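Alkaline serine protease (Pseudoalteromonas sp., PDB 1Y9Z) is a subtilisin-like serine protease from a cold-adapted marine bacterium that hydrolyses peptide bonds. Local coordinates at residues G270-K275 with A301-I306; G255-C260 with Q350-S355. All blocks are in the same frame, centred on the assembly; numbering follows the deposited sequence.

Contact 1 of 2, residues G270-K275 with A301-I306; sequences GNMANK and AGAKGI
The carbonyl of Ala301 takes Met272 N above its plane, 44° out of it, at 2.9 Å between Met272 N and Ala301 O, in a bent N-H...O arrangement. The carboxamide of Asn274 turns its OD1 to the methylene chain of Lys304, with Asn274 OD1 3.9 Å from Lys304 CD. Lys275 O receives Lys304 N from nearly straight ahead, Lys304 N to Lys275 O measuring 3.0 Å. Between these two bonds Met272 O, which closes a type II turn by accepting Lys275 N, also meets the CA-H of Ala303. Gly302, with positive phi, ends helix 291-300 in a Schellman motif, and the chain then enters strand 305-309, parallel to strand 275-280; strand, helix and strand form a beta-alpha-beta unit, and the turn 272-275 leads into its first strand. Met272 CG lies anti to its carbonyl carbon (chi1 -75°) and rests on Ala301, with Met272 CG 3.5 Å from Ala301 CB, while Met272 CB lies 3.9 Å from Ala303 CB. The chain of Lys304 crosses Asn274 obliquely, with Lys304 CD 3.2 Å from Asn274 CA; beyond CD a bend at chi3 (61°) turns CE, and NZ bonds to Thr254 O. An alanine in place of Lys304 would probably leave Thr254 O without its ammonium partner and open a gap beside Asn274.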
loop_
_atom_site.group_PDB
_atom_site.type_symbol
_atom_site.label_atom_id
_atom_site.label_comp_id
_atom_site.label_asym_id
_atom_site.label_seq_id
_atom_site.Cartn_x
_atom_site.Cartn_y
_atom_site.Cartn_z
ATOM N N GLY A 270 -6.830 18.565 29.640
ATOM C CA GLY A 270 -6.194 19.218 30.767
ATOM C C GLY A 270 -5.089 20.106 30.229
ATOM O O GLY A 270 -5.272 20.769 29.209
ATOM N N ASN A 271 -3.942 20.121 30.899
ATOM C CA ASN A 271 -2.820 20.935 30.447
ATOM C C ASN A 271 -1.761 20.061 29.787
ATOM O O ASN A 271 -1.031 19.335 30.462
ATOM C CB ASN A 271 -2.204 21.700 31.620
ATOM C CG ASN A 271 -1.025 22.555 31.198
ATOM O OD1 ASN A 271 -1.122 23.345 30.257
ATOM N ND2 ASN A 271 0.095 22.404 31.895
ATOM N N MET A 272 -1.686 20.138 28.461
ATOM C CA MET A 272 -0.726 19.351 27.694
ATOM C C MET A 272 0.582 20.087 27.428
ATOM O O MET A 272 1.404 19.630 26.634
ATOM C CB MET A 272 -1.343 18.923 26.359
ATOM C CG MET A 272 -2.356 17.795 26.465
ATOM S SD MET A 272 -1.621 16.257 27.051
ATOM C CE MET A 272 -3.089 15.329 27.483
ATOM N N ALA A 273 0.776 21.223 28.089
ATOM C CA ALA A 273 1.998 21.995 27.904
ATOM C C ALA A 273 3.215 21.125 28.204
ATOM O O ALA A 273 3.245 20.409 29.205
ATOM C CB ALA A 273 1.987 23.217 28.816
ATOM N N ASN A 274 4.212 21.185 27.326
ATOM C CA ASN A 274 5.443 20.414 27.485
ATOM C C ASN A 274 5.208 18.907 27.554
ATOM O O ASN A 274 6.027 18.170 28.102
ATOM C CB ASN A 274 6.189 20.868 28.743
ATOM C CG ASN A 274 6.706 22.289 28.631
ATOM O OD1 ASN A 274 7.531 22.595 27.769
ATOM N ND2 ASN A 274 6.221 23.165 29.503
ATOM N N LYS A 275 4.098 18.451 26.984
ATOM C CA LYS A 275 3.771 17.030 27.004
ATOM C C LYS A 275 3.513 16.466 25.611
ATOM O O LYS A 275 3.210 17.206 24.674
ATOM C CB LYS A 275 2.515 16.797 27.851
ATOM C CG LYS A 275 2.619 17.215 29.309
ATOM C CD LYS A 275 3.336 16.169 30.146
ATOM C CE LYS A 275 3.227 16.494 31.631
ATOM N NZ LYS A 275 3.820 15.432 32.490
ATOM N N ALA A 301 -4.759 22.105 23.894
ATOM C CA ALA A 301 -4.331 21.896 25.272
ATOM C C ALA A 301 -2.867 22.286 25.466
ATOM O O ALA A 301 -2.369 22.302 26.591
ATOM C CB ALA A 301 -4.543 20.441 25.671
ATOM N N GLY A 302 -2.184 22.590 24.364
ATOM C CA GLY A 302 -0.789 22.993 24.435
ATOM C C GLY A 302 0.240 21.899 24.195
ATOM O O GLY A 302 1.415 22.069 24.520
ATOM N N ALA A 303 -0.188 20.782 23.616
ATOM C CA ALA A 303 0.711 19.662 23.349
ATOM C C ALA A 303 1.890 20.024 22.446
ATOM O O ALA A 303 1.753 20.823 21.519
ATOM C CB ALA A 303 -0.074 18.506 22.731
ATOM N N LYS A 304 3.045 19.427 22.727
ATOM C CA LYS A 304 4.254 19.657 21.937
ATOM C C LYS A 304 4.305 18.666 20.781
ATOM O O LYS A 304 4.830 18.967 19.708
ATOM C CB LYS A 304 5.506 19.480 22.801
ATOM C CG LYS A 304 5.714 20.562 23.845
ATOM C CD LYS A 304 6.970 20.298 24.666
ATOM C CE LYS A 304 8.223 20.289 23.808
ATOM N NZ LYS A 304 9.438 20.033 24.633
ATOM N N GLY A 305 3.763 17.477 21.027
ATOM C CA GLY A 305 3.722 16.426 20.025
ATOM C C GLY A 305 2.397 15.710 20.182
ATOM O O GLY A 305 1.828 15.713 21.274
ATOM N N ILE A 306 1.903 15.089 19.117
ATOM C CA ILE A 306 0.614 14.410 19.189
ATOM C C ILE A 306 0.620 13.006 18.596
ATOM O O ILE A 306 1.185 12.772 17.528
ATOM C CB ILE A 306 -0.473 15.241 18.473
ATOM C CG1 ILE A 306 -0.495 16.663 19.038
ATOM C CG2 ILE A 306 -1.838 14.586 18.655
ATOM C CD1 ILE A 306 -1.352 17.630 18.248
#

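Contact 2 of 2, residues G255-C260 with Q350-S355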
loop_
_atom_site.group_PDB
_atom_site.type_symbol
_atom_site.label_atom_id
_atom_site.label_comp_id
_atom_site.label_asym_id
_atom_site.label_seq_id
_atom_site.Cartn_x
_atom_site.Cartn_y
_atom_site.Cartn_z
ATOM N N GLY A 255 8.663 15.101 25.389
ATOM C CA GLY A 255 7.980 15.479 26.612
ATOM C C GLY A 255 7.326 14.286 27.279
ATOM O O GLY A 255 7.280 13.197 26.709
ATOM N N ALA A 256 6.826 14.483 28.493
ATOM C CA ALA A 256 6.169 13.405 29.216
ATOM C C ALA A 256 4.892 13.017 28.479
ATOM O O ALA A 256 4.151 13.882 28.008
ATOM C CB ALA A 256 5.844 13.848 30.637
ATOM N N LEU A 257 4.641 11.717 28.377
ATOM C CA LEU A 257 3.449 11.227 27.696
ATOM C C LEU A 257 2.210 11.421 28.562
ATOM O O LEU A 257 2.174 10.995 29.718
ATOM C CB LEU A 257 3.606 9.742 27.353
ATOM C CG LEU A 257 2.472 9.114 26.536
ATOM C CD1 LEU A 257 2.401 9.772 25.164
ATOM C CD2 LEU A 257 2.708 7.618 26.398
ATOM N N ALA A 258 1.202 12.076 27.996
ATOM C CA ALA A 258 -0.053 12.324 28.694
ATOM C C ALA A 258 -1.189 12.057 27.716
ATOM O O ALA A 258 -1.086 12.384 26.534
ATOM C CB ALA A 258 -0.106 13.764 29.183
ATOM N N GLU A 259 -2.270 11.462 28.204
ATOM C CA GLU A 259 -3.399 11.156 27.338
ATOM C C GLU A 259 -4.615 12.035 27.571
ATOM O O GLU A 259 -4.966 12.355 28.709
ATOM C CB GLU A 259 -3.801 9.685 27.487
ATOM C CG GLU A 259 -5.166 9.358 26.892
ATOM C CD GLU A 259 -5.425 7.870 26.784
ATOM O OE1 GLU A 259 -5.102 7.132 27.737
ATOM O OE2 GLU A 259 -5.965 7.439 25.743
ATOM N N CYS A 260 -5.251 12.430 26.475
ATOM C CA CYS A 260 -6.451 13.244 26.540
ATOM C C CYS A 260 -7.617 12.265 26.530
ATOM O O CYS A 260 -7.977 11.730 25.481
ATOM C CB CYS A 260 -6.544 14.167 25.326
ATOM S SG CYS A 260 -7.970 15.296 25.394
ATOM N N GLN A 350 6.095 8.900 30.991
ATOM C CA GLN A 350 7.479 8.730 30.573
ATOM C C GLN A 350 7.862 9.662 29.428
ATOM O O GLN A 350 7.026 10.021 28.596
ATOM C CB GLN A 350 7.728 7.274 30.168
ATOM C CG GLN A 350 7.617 6.293 31.327
ATOM C CD GLN A 350 7.853 4.853 30.911
ATOM O OE1 GLN A 350 8.860 4.534 30.280
ATOM N NE2 GLN A 350 6.927 3.974 31.275
ATOM N N SER A 351 9.132 10.054 29.398
ATOM C CA SER A 351 9.639 10.943 28.359
ATOM C C SER A 351 9.471 10.277 27.000
ATOM O O SER A 351 9.956 9.168 26.777
ATOM C CB SER A 351 11.116 11.256 28.605
ATOM O OG SER A 351 11.611 12.169 27.641
ATOM N N THR A 352 8.785 10.964 26.094
ATOM C CA THR A 352 8.535 10.432 24.760
ATOM C C THR A 352 8.925 11.421 23.673
ATOM O O THR A 352 8.723 12.627 23.811
ATOM C CB THR A 352 7.042 10.087 24.586
ATOM O OG1 THR A 352 6.632 9.199 25.631
ATOM C CG2 THR A 352 6.800 9.419 23.239
ATOM N N THR A 353 9.488 10.900 22.589
ATOM C CA THR A 353 9.883 11.733 21.466
ATOM C C THR A 353 9.100 11.306 20.235
ATOM O O THR A 353 9.173 10.152 19.813
ATOM C CB THR A 353 11.386 11.603 21.161
ATOM O OG1 THR A 353 12.141 11.999 22.312
ATOM C CG2 THR A 353 11.772 12.493 19.983
ATOM N N VAL A 354 8.336 12.238 19.683
ATOM C CA VAL A 354 7.551 11.981 18.484
ATOM C C VAL A 354 8.216 12.770 17.374
ATOM O O VAL A 354 8.570 13.935 17.560
ATOM C CB VAL A 354 6.098 12.469 18.640
ATOM C CG1 VAL A 354 5.328 12.234 17.345
ATOM C CG2 VAL A 354 5.432 11.743 19.791
ATOM N N SER A 355 8.392 12.146 16.218
ATOM C CA SER A 355 9.040 12.841 15.125
ATOM C C SER A 355 8.532 12.480 13.742
ATOM O O SER A 355 8.198 11.328 13.466
ATOM C CB SER A 355 10.544 12.581 15.177
ATOM O OG SER A 355 10.819 11.197 15.048
#
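Leu257 and Thr352 face each other across the junction, the leucine through its CB methylene and the threonine through its hydroxyl: Leu257 CB lies 3.5 Å from Thr352 OG1. With OG1 anti to the carbonyl carbon (chi1 -55°), the threonine hydroxyl lies beside its own backbone N and donates to Gln350 O, Thr352 OG1 to Gln350 O being 3.1 Å. The same oxygen accepts the backbone of the leucine, at 2.9 Å between Leu257 N and Gln350 O. The two donors come from opposite faces of the Gln350 carbonyl plane, so two bonds grip the oxygen and the threonine hydroxyl is held next to the leucine methylene. Leu257 CG is anti to the backbone N (chi1 -175°), and the side chain packs on Ile276, Leu278 and Leu348, whereas Thr352 touches Ile219 and Ile221. Ala256 and Ser351 form the non-hydrogen-bonded pair, their side chains on the face away from Thr352. Beside it Gly255 and Thr352 make the hydrogen-bonded pair, with Gly255 N 2.9 Å from Thr352 O and Thr352 N 2.8 Å from Gly255 O. Beyond these bonds no further pairing joins the two segments, whose strand directions lie 93° from each other. Such a short antiparallel junction between steeply crossed strands fits a strongly curled sheet, consistent with the beta-barrel domain inserted into this subtilase.

In the fold
Both contacts are only partly buried and belong to the same curled sheet, their centres about 9 Å apart. Strand 252-263 joins them: it pairs in parallel with strand 275-280, which follows the turn of contact 1, and antiparallel with strand 351-360 in contact 2. Contact 1 is a junction of loops, with two backbone bonds, a methionine packed on two alanines and a lysine chain near the surface; contact 2 relies on strand pairing and a carbonyl shared by two donors. They also touch directly, as Met272 SD lies 3.6 Å from Ala258 CB, and Lys304 reaches the residue just before 255-260.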